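Local coordinates for protein oxygenase-reductase (Streptomyces fradiae, PDB 4OSP) that forms the C-terminal reductase domain of a larger oxygenase-reductase, binds NADP(+) in a short-chain dehydrogenase fold and probably reduces the C-6 ketone of angucyclinones in urdamycin biosynthesis, at residues P121-F124 / D125-A129; A132-P135 / F136-Q140; A239-G243 / D244-W248; D255-G258 / G259-G263; L86-E89 / R90-E94. One frame throughout, in Å; residues are numbered along the deposited sequence.

Interaction 1 of 5, residues P121-F124 / D125-A129; sequences PELF and DRLVA
Phe124 and Leu123 each press against the residue one helical turn later, and these two i to i+4 pairs are the tight part of the contact. Phe124 CE2 lies 3.7 Å from Val128 CG2, the methyl reaching the ring obliquely. With CG of Phe124 anti to the backbone N (chi1 -172°), the ring is placed where Val128 can meet it. In the second pair Leu123 CG is 3.7 Å from Leu127 CD1, and this methyl also sits 3.4 Å from Leu123 O. Four i to i+4 backbone bonds join the segments, among them Val128 N to Phe124 O at 3.0 Å. These residues make the first turns of helix 121-142, an interface helix of this Rossmann-type reductase: Phe124 meets two rings of the second subunit, Phe136 and, edge-to-face, Phe137. Asp125 CG comes 3.0 Å from Pro121 O, a fellow acceptor that offers the carboxylate no bond; OD1 instead forms a salt bridge to Lys133 of the second subunit. Looser are the exposed side chains of Pro121 and Glu122, which lead away from residues 125-129. NADP(+)-binding Arg126 bends at chi2 (100°), its guanidinium leaving residues 121-124; its side chain is about 4 Å from that of Glu74, which also binds NADP(+).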
loop_
_atom_site.group_PDB
_atom_site.type_symbol
_atom_site.label_atom_id
_atom_site.label_comp_id
_atom_site.label_asym_id
_atom_site.label_seq_id
_atom_site.Cartn_x
_atom_site.Cartn_y
_atom_site.Cartn_z
ATOM N N PRO B 121 -20.807 22.754 -5.070
ATOM C CA PRO B 121 -19.575 23.498 -4.794
ATOM C C PRO B 121 -19.470 24.023 -3.350
ATOM O O PRO B 121 -18.358 24.185 -2.840
ATOM C CB PRO B 121 -19.643 24.660 -5.791
ATOM C CG PRO B 121 -20.404 24.101 -6.944
ATOM C CD PRO B 121 -21.421 23.166 -6.349
ATOM N N GLU B 122 -20.614 24.275 -2.709
ATOM C CA GLU B 122 -20.657 24.773 -1.330
ATOM C C GLU B 122 -20.298 23.677 -0.342
ATOM O O GLU B 122 -19.427 23.859 0.510
ATOM C CB GLU B 122 -22.048 25.323 -0.993
ATOM C CG GLU B 122 -22.425 26.607 -1.728
ATOM C CD GLU B 122 -22.695 26.403 -3.221
ATOM O OE1 GLU B 122 -23.039 25.268 -3.637
ATOM O OE2 GLU B 122 -22.570 27.391 -3.983
ATOM N N LEU B 123 -20.987 22.547 -0.449
ATOM C CA LEU B 123 -20.737 21.391 0.404
ATOM C C LEU B 123 -19.295 20.903 0.267
ATOM O O LEU B 123 -18.675 20.489 1.251
ATOM C CB LEU B 123 -21.712 20.259 0.057
ATOM C CG LEU B 123 -21.450 18.875 0.650
ATOM C CD1 LEU B 123 -21.652 18.860 2.162
ATOM C CD2 LEU B 123 -22.328 17.832 -0.028
ATOM N N PHE B 124 -18.766 20.949 -0.955
ATOM C CA PHE B 124 -17.395 20.533 -1.196
ATOM C C PHE B 124 -16.453 21.428 -0.379
ATOM O O PHE B 124 -15.615 20.931 0.392
ATOM C CB PHE B 124 -17.054 20.602 -2.691
ATOM C CG PHE B 124 -15.710 20.007 -3.037
ATOM C CD1 PHE B 124 -15.589 18.652 -3.341
ATOM C CD2 PHE B 124 -14.571 20.795 -3.056
ATOM C CE1 PHE B 124 -14.356 18.100 -3.658
ATOM C CE2 PHE B 124 -13.334 20.249 -3.372
ATOM C CZ PHE B 124 -13.227 18.899 -3.672
ATOM N N ASP B 125 -16.623 22.743 -0.540
ATOM C CA ASP B 125 -15.892 23.736 0.239
ATOM C C ASP B 125 -15.999 23.460 1.736
ATOM O O ASP B 125 -15.008 23.543 2.461
ATOM C CB ASP B 125 -16.422 25.140 -0.067
ATOM C CG ASP B 125 -16.052 25.618 -1.464
ATOM O OD1 ASP B 125 -15.321 24.903 -2.171
ATOM O OD2 ASP B 125 -16.494 26.714 -1.859
ATOM N N ARG B 126 -17.198 23.104 2.185
ATOM C CA ARG B 126 -17.455 22.891 3.604
ATOM C C ARG B 126 -16.649 21.699 4.129
ATOM O O ARG B 126 -15.998 21.795 5.172
ATOM C CB ARG B 126 -18.963 22.699 3.852
ATOM C CG ARG B 126 -19.330 22.153 5.232
ATOM C CD ARG B 126 -19.799 23.252 6.178
ATOM N NE ARG B 126 -19.319 23.047 7.550
ATOM C CZ ARG B 126 -19.050 24.032 8.410
ATOM N NH1 ARG B 126 -19.215 25.304 8.052
ATOM N NH2 ARG B 126 -18.610 23.751 9.631
ATOM N N LEU B 127 -16.687 20.588 3.399
ATOM C CA LEU B 127 -15.965 19.379 3.792
ATOM C C LEU B 127 -14.451 19.587 3.798
ATOM O O LEU B 127 -13.769 19.122 4.705
ATOM C CB LEU B 127 -16.337 18.207 2.885
ATOM C CG LEU B 127 -17.781 17.685 2.980
ATOM C CD1 LEU B 127 -18.268 17.182 1.632
ATOM C CD2 LEU B 127 -17.913 16.597 4.029
ATOM N N VAL B 128 -13.939 20.279 2.780
ATOM C CA VAL B 128 -12.518 20.613 2.695
ATOM C C VAL B 128 -12.103 21.451 3.902
ATOM O O VAL B 128 -11.192 21.069 4.649
ATOM C CB VAL B 128 -12.196 21.387 1.395
ATOM C CG1 VAL B 128 -10.807 22.014 1.464
ATOM C CG2 VAL B 128 -12.307 20.469 0.186
ATOM N N ALA B 129 -12.816 22.564 4.103
ATOM C CA ALA B 129 -12.536 23.520 5.173
ATOM C C ALA B 129 -12.411 22.839 6.525
ATOM O O ALA B 129 -11.514 23.173 7.314
ATOM C CB ALA B 129 -13.619 24.593 5.219
#

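Interaction 2 of 5, residues A132-P135 / F136-Q140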
loop_
_atom_site.group_PDB
_atom_site.type_symbol
_atom_site.label_atom_id
_atom_site.label_comp_id
_atom_site.label_asym_id
_atom_site.label_seq_id
_atom_site.Cartn_x
_atom_site.Cartn_y
_atom_site.Cartn_z
ATOM N N ALA B 132 -9.805 18.956 5.887
ATOM C CA ALA B 132 -8.444 19.027 5.331
ATOM C C ALA B 132 -7.742 20.345 5.668
ATOM O O ALA B 132 -6.643 20.350 6.228
ATOM C CB ALA B 132 -8.475 18.816 3.825
ATOM N N LYS B 133 -8.392 21.456 5.331
ATOM C CA LYS B 133 -7.852 22.781 5.598
ATOM C C LYS B 133 -7.542 22.990 7.066
ATOM O O LYS B 133 -6.427 23.382 7.413
ATOM C CB LYS B 133 -8.801 23.871 5.106
ATOM C CG LYS B 133 -8.253 25.282 5.296
ATOM C CD LYS B 133 -8.975 26.281 4.415
ATOM C CE LYS B 133 -8.409 27.689 4.589
ATOM N NZ LYS B 133 -9.194 28.685 3.811
ATOM N N ALA B 134 -8.522 22.738 7.929
ATOM C CA ALA B 134 -8.335 23.001 9.348
ATOM C C ALA B 134 -7.215 22.139 9.911
ATOM O O ALA B 134 -6.297 22.660 10.552
ATOM C CB ALA B 134 -9.632 22.808 10.133
ATOM N N PRO B 135 -7.264 20.814 9.666
ATOM C CA PRO B 135 -6.187 20.010 10.221
ATOM C C PRO B 135 -4.807 20.466 9.733
ATOM O O PRO B 135 -3.856 20.492 10.531
ATOM C CB PRO B 135 -6.519 18.596 9.740
ATOM C CG PRO B 135 -8.008 18.610 9.601
ATOM C CD PRO B 135 -8.324 19.978 9.070
ATOM N N PHE B 136 -4.690 20.856 8.461
ATOM C CA PHE B 136 -3.414 21.414 8.002
ATOM C C PHE B 136 -2.970 22.621 8.831
ATOM O O PHE B 136 -1.856 22.651 9.344
ATOM C CB PHE B 136 -3.425 21.795 6.524
ATOM C CG PHE B 136 -2.151 22.442 6.093
ATOM C CD1 PHE B 136 -1.984 23.823 6.201
ATOM C CD2 PHE B 136 -1.066 21.660 5.668
ATOM C CE1 PHE B 136 -0.780 24.412 5.861
ATOM C CE2 PHE B 136 0.137 22.251 5.311
ATOM C CZ PHE B 136 0.282 23.629 5.411
ATOM N N PHE B 137 -3.842 23.616 8.953
ATOM C CA PHE B 137 -3.487 24.840 9.672
ATOM C C PHE B 137 -3.378 24.664 11.177
ATOM O O PHE B 137 -2.652 25.408 11.848
ATOM C CB PHE B 137 -4.389 26.019 9.254
ATOM C CG PHE B 137 -4.081 26.510 7.882
ATOM C CD1 PHE B 137 -2.960 27.306 7.660
ATOM C CD2 PHE B 137 -4.820 26.072 6.788
ATOM C CE1 PHE B 137 -2.621 27.707 6.381
ATOM C CE2 PHE B 137 -4.491 26.472 5.500
ATOM C CZ PHE B 137 -3.383 27.282 5.293
ATOM N N ILE B 138 -4.044 23.641 11.699
ATOM C CA ILE B 138 -3.907 23.295 13.111
ATOM C C ILE B 138 -2.516 22.718 13.360
ATOM O O ILE B 138 -1.861 23.063 14.341
ATOM C CB ILE B 138 -4.967 22.278 13.563
ATOM C CG1 ILE B 138 -6.356 22.935 13.612
ATOM C CG2 ILE B 138 -4.594 21.682 14.925
ATOM C CD1 ILE B 138 -7.483 21.963 13.925
ATOM N N VAL B 139 -2.069 21.839 12.468
ATOM C CA VAL B 139 -0.719 21.318 12.553
ATOM C C VAL B 139 0.273 22.470 12.441
ATOM O O VAL B 139 1.213 22.577 13.235
ATOM C CB VAL B 139 -0.435 20.274 11.456
ATOM C CG1 VAL B 139 1.037 19.883 11.461
ATOM C CG2 VAL B 139 -1.316 19.047 11.653
ATOM N N GLN B 140 0.055 23.339 11.463
ATOM C CA GLN B 140 0.979 24.437 11.218
ATOM C C GLN B 140 1.116 25.313 12.458
ATOM O O GLN B 140 2.222 25.601 12.909
ATOM C CB GLN B 140 0.519 25.277 10.031
ATOM C CG GLN B 140 1.522 26.343 9.611
ATOM C CD GLN B 140 0.949 27.277 8.578
ATOM O OE1 GLN B 140 0.131 28.140 8.895
ATOM N NE2 GLN B 140 1.370 27.109 7.328
#
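Within the proline-kinked middle of helix 121-142, Lys133 lies against Phe137 and Ala134 against Ile138. Pro135 has no N-H to return to the preceding turn, yet its carbonyl still accepts Val139 N at 3.0 Å. One residue earlier the bond is short, with Ile138 N 2.7 Å from Ala134 O. The aliphatic part of Lys133 runs obliquely to the Phe137 ring, CG being 3.8 Å from Phe137 CD2. Lys133 O stands at the edge of the same ring, 3.2 Å from Phe137 CD2. Having CG anti to the carbonyl carbon (chi1 -72°) brings the Phe137 ring back alongside Lys133. One of its faces is taken by Phe136, whose CD1 is 3.5 Å above the plane and over the centre. Ile138 CG1 closes in on Ala134 O (3.1 Å), while its side chain packs on Leu104 of strand 103-106 and Leu84 of helix 80-96. Pro135 and Phe136 touch Leu180 of helix 168-187. Lys133 NZ makes the reciprocal salt bridge to Asp125 of the second subunit, and Gln140 NE2 bonds to Val119 O there. A helix packed on the sheet, on neighbouring helices and on a partner subunit is consistent with the paired-helix dimer interface of short-chain dehydrogenases/reductases.

Interaction 3 of 5, residues A239-G243 / D244-W248; sequences AFLAG and DDARW
Beyond Leu241 the chain turns back through Gly243 and a 3-10 step at 244-245, which brings the CA atoms of Leu241 and Ala246 to 5.1 Å and lets Ala246 N make a weak bond to Gly243 O (3.4 Å, N-H...O angle 162°). The turn delivers Ala246 onto Phe240. Ala246 CB sits over one face of the Phe240 ring, offset toward the rim and 3.9 Å from the ring centroid, a CH-pi contact. Asp245 approaches the same ring obliquely, with Asp245 CB 3.7 Å from Phe240 CE1, and the two side chains cross at about a right angle. A chi1 of 164° swings the Phe240 ring to the side of its carbonyl carbon, where both can meet it. Where the helix ends, a water bridges the two arms of the turn: it donates to Phe240 O at 2.6 Å, an oxygen that also accepts Gly243 N, and weakly accepts from Asp245 N. Arg247 folds back on Asp244. NH1 donates to Asp244 O at 2.9 Å from above the carbonyl plane (49° out of it), the backbone N of Arg247 meets that oxygen from the opposite face, and NH1 also forms a salt bridge with Asp244 OD2 at 3.4 Å. The other guanidinium nitrogens pair with Asp233 and Asp236 of the third subunit, and Asp245 OD2 with Arg35 of that chain. The Phe240 ring stacks on Phe240 of the third subunit. Packing of this link, between helix 231-242 and strand 253-256, against a partner chain is consistent with the second dimer interface of tetrameric short-chain dehydrogenases/reductases.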
loop_
_atom_site.group_PDB
_atom_site.type_symbol
_atom_site.label_atom_id
_atom_site.label_comp_id
_atom_site.label_asym_id
_atom_site.label_seq_id
_atom_site.Cartn_x
_atom_site.Cartn_y
_atom_site.Cartn_z
ATOM N N ALA B 239 -3.853 6.094 22.049
ATOM C CA ALA B 239 -3.092 6.209 23.289
ATOM C C ALA B 239 -1.715 5.570 23.169
ATOM O O ALA B 239 -0.730 6.116 23.649
ATOM C CB ALA B 239 -3.865 5.591 24.443
ATOM N N PHE B 240 -1.658 4.407 22.522
ATOM C CA PHE B 240 -0.394 3.769 22.231
ATOM C C PHE B 240 0.518 4.670 21.381
ATOM O O PHE B 240 1.680 4.883 21.728
ATOM C CB PHE B 240 -0.620 2.435 21.523
ATOM C CG PHE B 240 0.615 1.896 20.855
ATOM C CD1 PHE B 240 1.713 1.470 21.621
ATOM C CD2 PHE B 240 0.709 1.856 19.470
ATOM C CE1 PHE B 240 2.855 1.005 21.006
ATOM C CE2 PHE B 240 1.852 1.381 18.854
ATOM C CZ PHE B 240 2.921 0.952 19.620
ATOM N N LEU B 241 -0.003 5.190 20.268
ATOM C CA LEU B 241 0.802 6.088 19.414
ATOM C C LEU B 241 1.337 7.277 20.205
ATOM O O LEU B 241 2.444 7.778 19.943
ATOM C CB LEU B 241 -0.003 6.591 18.205
ATOM C CG LEU B 241 -0.340 5.544 17.136
ATOM C CD1 LEU B 241 -1.242 6.126 16.050
ATOM C CD2 LEU B 241 0.933 4.964 16.533
ATOM N N ALA B 242 0.543 7.717 21.171
ATOM C CA ALA B 242 0.822 8.927 21.908
ATOM C C ALA B 242 1.902 8.724 22.974
ATOM O O ALA B 242 2.422 9.693 23.521
ATOM C CB ALA B 242 -0.455 9.448 22.539
ATOM N N GLY B 243 2.241 7.469 23.255
ATOM C CA GLY B 243 3.201 7.165 24.299
ATOM C C GLY B 243 4.573 6.801 23.780
ATOM O O GLY B 243 4.800 6.746 22.571
ATOM N N ASP B 244 5.478 6.515 24.714
ATOM C CA ASP B 244 6.878 6.248 24.406
ATOM C C ASP B 244 7.094 4.938 23.618
ATOM O O ASP B 244 8.059 4.827 22.851
ATOM C CB ASP B 244 7.710 6.261 25.699
ATOM C CG ASP B 244 9.196 6.008 25.452
ATOM O OD1 ASP B 244 9.868 6.859 24.822
ATOM O OD2 ASP B 244 9.696 4.956 25.898
ATOM N N ASP B 245 6.189 3.969 23.783
ATOM C CA ASP B 245 6.326 2.653 23.134
ATOM C C ASP B 245 6.188 2.717 21.612
ATOM O O ASP B 245 6.510 1.755 20.905
ATOM C CB ASP B 245 5.302 1.663 23.697
ATOM C CG ASP B 245 5.692 1.128 25.053
ATOM O OD1 ASP B 245 6.843 1.342 25.480
ATOM O OD2 ASP B 245 4.842 0.475 25.693
ATOM N N ALA B 246 5.685 3.840 21.108
ATOM C CA ALA B 246 5.496 3.996 19.678
ATOM C C ALA B 246 6.476 5.009 19.099
ATOM O O ALA B 246 6.253 5.546 18.010
ATOM C CB ALA B 246 4.068 4.395 19.372
ATOM N N ARG B 247 7.576 5.245 19.809
ATOM C CA ARG B 247 8.575 6.209 19.357
ATOM C C ARG B 247 9.186 5.835 17.993
ATOM O O ARG B 247 9.681 6.696 17.268
ATOM C CB ARG B 247 9.663 6.402 20.422
ATOM C CG ARG B 247 10.703 5.292 20.476
ATOM C CD ARG B 247 11.362 5.185 21.857
ATOM N NE ARG B 247 11.972 3.868 22.015
ATOM C CZ ARG B 247 11.410 2.839 22.648
ATOM N NH1 ARG B 247 10.232 2.972 23.238
ATOM N NH2 ARG B 247 12.037 1.675 22.701
ATOM N N TRP B 248 9.139 4.554 17.644
ATOM C CA TRP B 248 9.809 4.084 16.434
ATOM C C TRP B 248 8.817 3.849 15.294
ATOM O O TRP B 248 9.168 3.263 14.274
ATOM C CB TRP B 248 10.663 2.830 16.731
ATOM C CG TRP B 248 11.800 2.579 15.747
ATOM C CD1 TRP B 248 12.046 1.417 15.054
ATOM C CD2 TRP B 248 12.837 3.501 15.359
ATOM N NE1 TRP B 248 13.162 1.566 14.262
ATOM C CE2 TRP B 248 13.663 2.833 14.425
ATOM C CE3 TRP B 248 13.142 4.829 15.705
ATOM C CZ2 TRP B 248 14.767 3.451 13.826
ATOM C CZ3 TRP B 248 14.243 5.440 15.114
ATOM C CH2 TRP B 248 15.041 4.754 14.188
HETATM O O HOH W 1 3.107 3.989 23.721
HETATM O O HOH W 2 4.002 7.269 17.510
#

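Interaction 4 of 5, residues D255-G258 / G259-G263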
loop_
_atom_site.group_PDB
_atom_site.type_symbol
_atom_site.label_atom_id
_atom_site.label_comp_id
_atom_site.label_asym_id
_atom_site.label_seq_id
_atom_site.Cartn_x
_atom_site.Cartn_y
_atom_site.Cartn_z
ATOM N N ASP B 255 -4.403 0.378 11.328
ATOM C CA ASP B 255 -5.684 -0.131 10.878
ATOM C C ASP B 255 -6.516 -0.580 12.074
ATOM O O ASP B 255 -6.565 -1.767 12.411
ATOM C CB ASP B 255 -5.462 -1.272 9.887
ATOM C CG ASP B 255 -6.750 -1.900 9.411
ATOM O OD1 ASP B 255 -7.840 -1.307 9.584
ATOM O OD2 ASP B 255 -6.671 -3.009 8.854
ATOM N N ALA B 256 -7.160 0.391 12.719
ATOM C CA ALA B 256 -7.994 0.135 13.906
ATOM C C ALA B 256 -9.452 -0.080 13.516
ATOM O O ALA B 256 -10.335 0.662 13.941
ATOM C CB ALA B 256 -7.868 1.278 14.898
ATOM N N SER B 257 -9.695 -1.116 12.717
ATOM C CA SER B 257 -11.027 -1.375 12.165
ATOM C C SER B 257 -11.507 -2.820 12.383
ATOM O O SER B 257 -12.503 -3.233 11.793
ATOM C CB SER B 257 -11.023 -1.082 10.664
ATOM O OG SER B 257 -10.249 -2.049 9.975
ATOM N N GLY B 258 -10.782 -3.586 13.198
ATOM C CA GLY B 258 -11.103 -4.997 13.416
ATOM C C GLY B 258 -11.092 -5.821 12.143
ATOM O O GLY B 258 -12.005 -6.604 11.893
ATOM N N GLY B 259 -10.059 -5.627 11.328
ATOM C CA GLY B 259 -9.853 -6.435 10.122
ATOM C C GLY B 259 -10.900 -6.242 9.039
ATOM O O GLY B 259 -11.228 -7.175 8.321
ATOM N N THR B 260 -11.412 -5.025 8.913
ATOM C CA THR B 260 -12.414 -4.709 7.895
ATOM C C THR B 260 -11.822 -4.737 6.476
ATOM O O THR B 260 -12.519 -5.048 5.507
ATOM C CB THR B 260 -13.081 -3.338 8.180
ATOM O OG1 THR B 260 -13.823 -3.416 9.402
ATOM C CG2 THR B 260 -14.033 -2.933 7.060
ATOM N N LEU B 261 -10.532 -4.432 6.366
ATOM C CA LEU B 261 -9.884 -4.288 5.058
ATOM C C LEU B 261 -9.454 -5.622 4.437
ATOM O O LEU B 261 -8.813 -5.642 3.383
ATOM C CB LEU B 261 -8.685 -3.332 5.142
ATOM C CG LEU B 261 -8.843 -1.981 5.848
ATOM C CD1 LEU B 261 -7.609 -1.130 5.577
ATOM C CD2 LEU B 261 -10.112 -1.245 5.428
ATOM N N LEU B 262 -9.820 -6.730 5.079
ATOM C CA LEU B 262 -9.429 -8.061 4.603
ATOM C C LEU B 262 -10.306 -8.552 3.440
ATOM O O LEU B 262 -9.814 -9.203 2.513
ATOM C CB LEU B 262 -9.412 -9.079 5.757
ATOM C CG LEU B 262 -8.622 -8.729 7.033
ATOM C CD1 LEU B 262 -8.601 -9.906 7.984
ATOM C CD2 LEU B 262 -7.198 -8.271 6.742
ATOM N N GLY B 263 -11.599 -8.229 3.493
ATOM C CA GLY B 263 -12.524 -8.566 2.415
ATOM C C GLY B 263 -13.044 -9.988 2.509
ATOM O O GLY B 263 -12.299 -10.957 2.318
ATOM O OXT GLY B 263 -14.228 -10.203 2.779
HETATM O O HOH W 3 -7.557 -4.250 11.571
HETATM O O HOH W 4 -8.127 -4.818 7.826
#
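The carboxylate of Asp255 has Leu261 CD1 over one face, 4.0 Å from Asp255 CG and almost equally far from both oxygens; the closest approach is Leu261 CG to Asp255 OD2 at 3.8 Å, the two side chains sliding past each other in opposite directions. OD1 is met on its syn side by the hydroxyl of Ser257, whose OG donates to it at 2.6 Å from 22° out of the carboxylate plane. OD2 accepts a hydrogen bond from a water at 2.5 Å, and that water accepts from Leu261 N. A second water bridges Asp255 O and Gly259 N, accepting from the latter at 2.9 Å, so both waters tie the strand end to the following turn. Ser257 works in two directions. Its OG stands between backbone N and carbonyl carbon (chi1 70°), where it can also receive a weak bond from Thr260 N (3.4 Å), while its carbonyl accepts Thr260 OG1 at 2.7 Å with the donor tilted from the carbonyl plane. Gly258 and Gly259 both have positive phi, the latter at 67°, and this lets the chain reverse between Ser257 and Thr260. The turn follows strand 253-256, which runs parallel to strand 194-204, and Gly258 O accepts Ser223 OG from the segment after helix 213-220. Beyond it Leu262 packs on Leu182, in helix 168-187 of the third subunit, and on Ala163 of the fourth.

Interaction 5 of 5, residues L86-E89 / R90-E94; sequences LALE and RGLKE
Leu88 and Leu92 lie side by side and point the same way, one turn apart on helix 80-96. The nearest approach is Leu88 CG to Leu92 CD1 at 3.8 Å, and Leu88 CD1 is hardly farther from the same methyl. The two reach this alignment through different first torsions: in Leu88 a chi1 of 177° sets CG opposite the backbone N, whereas in Leu92 CG lies opposite the carbonyl carbon (chi1 -78°). Leu92 CG thereby also rests 3.4 Å from Leu88 O. Helix 80-96 belongs to the beta-alpha-beta crossover between strands 67-72 and 103-106 of the Rossmann fold, and the leucine pair is turned to the sheet, Leu88 touching Ala44 as well as loop residues Leu101 and Leu145, and Leu92 touching Leu42 and Phe69. Arg90 is turned quite differently. Its chain bends at chi3 (71°), which doubles the guanidinium back along the preceding turn, where NH1 is 3.6 Å from Leu86 O and 3.7 Å from Ala87 CA, meeting both obliquely. Glu89 instead extends away from residues 90-94 to a salt bridge between OE2 and Arg141 NH2 of helix 121-142. Lys93 CB comes 3.2 Å from Glu89 O, but the rest of that chain leads away and NZ bonds to Asp97 O. The backbone is regular throughout, Leu92 N reaching Leu88 O at 2.9 Å and Lys93 N reaching Glu89 O at 3.0 Å.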
loop_
_atom_site.group_PDB
_atom_site.type_symbol
_atom_site.label_atom_id
_atom_site.label_comp_id
_atom_site.label_asym_id
_atom_site.label_seq_id
_atom_site.Cartn_x
_atom_site.Cartn_y
_atom_site.Cartn_z
ATOM N N LEU B 86 -6.100 30.393 20.816
ATOM C CA LEU B 86 -6.296 31.393 21.868
ATOM C C LEU B 86 -6.785 30.703 23.137
ATOM O O LEU B 86 -6.189 30.854 24.219
ATOM C CB LEU B 86 -7.312 32.437 21.420
ATOM C CG LEU B 86 -7.379 33.783 22.147
ATOM C CD1 LEU B 86 -6.135 34.627 21.868
ATOM C CD2 LEU B 86 -8.636 34.536 21.720
ATOM N N ALA B 87 -7.846 29.916 22.990
ATOM C CA ALA B 87 -8.431 29.184 24.111
ATOM C C ALA B 87 -7.484 28.091 24.612
ATOM O O ALA B 87 -7.302 27.915 25.820
ATOM C CB ALA B 87 -9.780 28.601 23.713
ATOM N N LEU B 88 -6.840 27.391 23.682
ATOM C CA LEU B 88 -5.911 26.334 24.051
ATOM C C LEU B 88 -4.776 26.874 24.925
ATOM O O LEU B 88 -4.461 26.304 25.975
ATOM C CB LEU B 88 -5.350 25.633 22.799
ATOM C CG LEU B 88 -4.305 24.542 23.044
ATOM C CD1 LEU B 88 -4.968 23.327 23.677
ATOM C CD2 LEU B 88 -3.590 24.159 21.756
ATOM N N GLU B 89 -4.181 27.978 24.489
ATOM C CA GLU B 89 -3.013 28.551 25.154
ATOM C C GLU B 89 -3.322 29.148 26.532
ATOM O O GLU B 89 -2.567 28.942 27.481
ATOM C CB GLU B 89 -2.340 29.586 24.254
ATOM C CG GLU B 89 -1.596 28.973 23.074
ATOM C CD GLU B 89 -0.776 29.983 22.286
ATOM O OE1 GLU B 89 -0.913 31.204 22.506
ATOM O OE2 GLU B 89 0.013 29.557 21.438
ATOM N N ARG B 90 -4.428 29.880 26.640
ATOM C CA ARG B 90 -4.894 30.354 27.936
ATOM C C ARG B 90 -5.082 29.170 28.901
ATOM O O ARG B 90 -4.488 29.145 29.976
ATOM C CB ARG B 90 -6.188 31.147 27.787
ATOM C CG ARG B 90 -6.591 31.934 29.031
ATOM C CD ARG B 90 -7.738 32.893 28.741
ATOM N NE ARG B 90 -8.998 32.179 28.535
ATOM C CZ ARG B 90 -9.484 31.836 27.346
ATOM N NH1 ARG B 90 -8.829 32.148 26.239
ATOM N NH2 ARG B 90 -10.632 31.182 27.264
ATOM N N GLY B 91 -5.866 28.175 28.483
ATOM C CA GLY B 91 -6.139 27.005 29.314
ATOM C C GLY B 91 -4.898 26.244 29.758
ATOM O O GLY B 91 -4.810 25.802 30.911
ATOM N N LEU B 92 -3.941 26.078 28.846
ATOM C CA LEU B 92 -2.716 25.352 29.155
ATOM C C LEU B 92 -1.815 26.130 30.119
ATOM O O LEU B 92 -1.246 25.555 31.057
ATOM C CB LEU B 92 -1.950 25.001 27.873
ATOM C CG LEU B 92 -2.442 23.822 27.016
ATOM C CD1 LEU B 92 -1.657 23.755 25.712
ATOM C CD2 LEU B 92 -2.326 22.503 27.769
ATOM N N LYS B 93 -1.692 27.434 29.873
ATOM C CA LYS B 93 -0.872 28.325 30.705
ATOM C C LYS B 93 -1.378 28.370 32.154
ATOM O O LYS B 93 -0.586 28.309 33.095
ATOM C CB LYS B 93 -0.858 29.743 30.099
ATOM C CG LYS B 93 0.063 30.745 30.786
ATOM C CD LYS B 93 1.528 30.374 30.599
ATOM C CE LYS B 93 2.451 31.553 30.865
ATOM N NZ LYS B 93 3.839 31.212 30.457
ATOM N N GLU B 94 -2.695 28.476 32.317
ATOM C CA GLU B 94 -3.326 28.489 33.643
ATOM C C GLU B 94 -3.024 27.255 34.491
ATOM O O GLU B 94 -2.854 27.357 35.707
ATOM C CB GLU B 94 -4.835 28.608 33.508
ATOM C CG GLU B 94 -5.322 29.971 33.080
ATOM C CD GLU B 94 -6.818 30.097 33.237
ATOM O OE1 GLU B 94 -7.397 29.290 34.010
ATOM O OE2 GLU B 94 -7.410 30.995 32.596
#

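Overall arrangement
Interactions 1 and 2 follow one another on helix 121-142, their centres 15 Å apart, and are joined by a probable hydrogen bond from Lys133 N to Val128 O (2.9 Å); both face the second subunit. Interaction 5 lies on helix 80-96, its nearest atoms about 7 Å from interaction 2. Interaction 3 lies before strand 253-256 and interaction 4 starts on its end; they come within about 8 Å at their nearest atoms and both touch the third subunit. Of the five, interaction 1 contains an NADP(+)-binding residue, Arg126. In interaction 2 the Ile138 side chain is about 5 Å from that of NADP(+)-binding Leu75, and in interaction 4 that of Ser257 is about 7 Å from that of Thr203, another such residue.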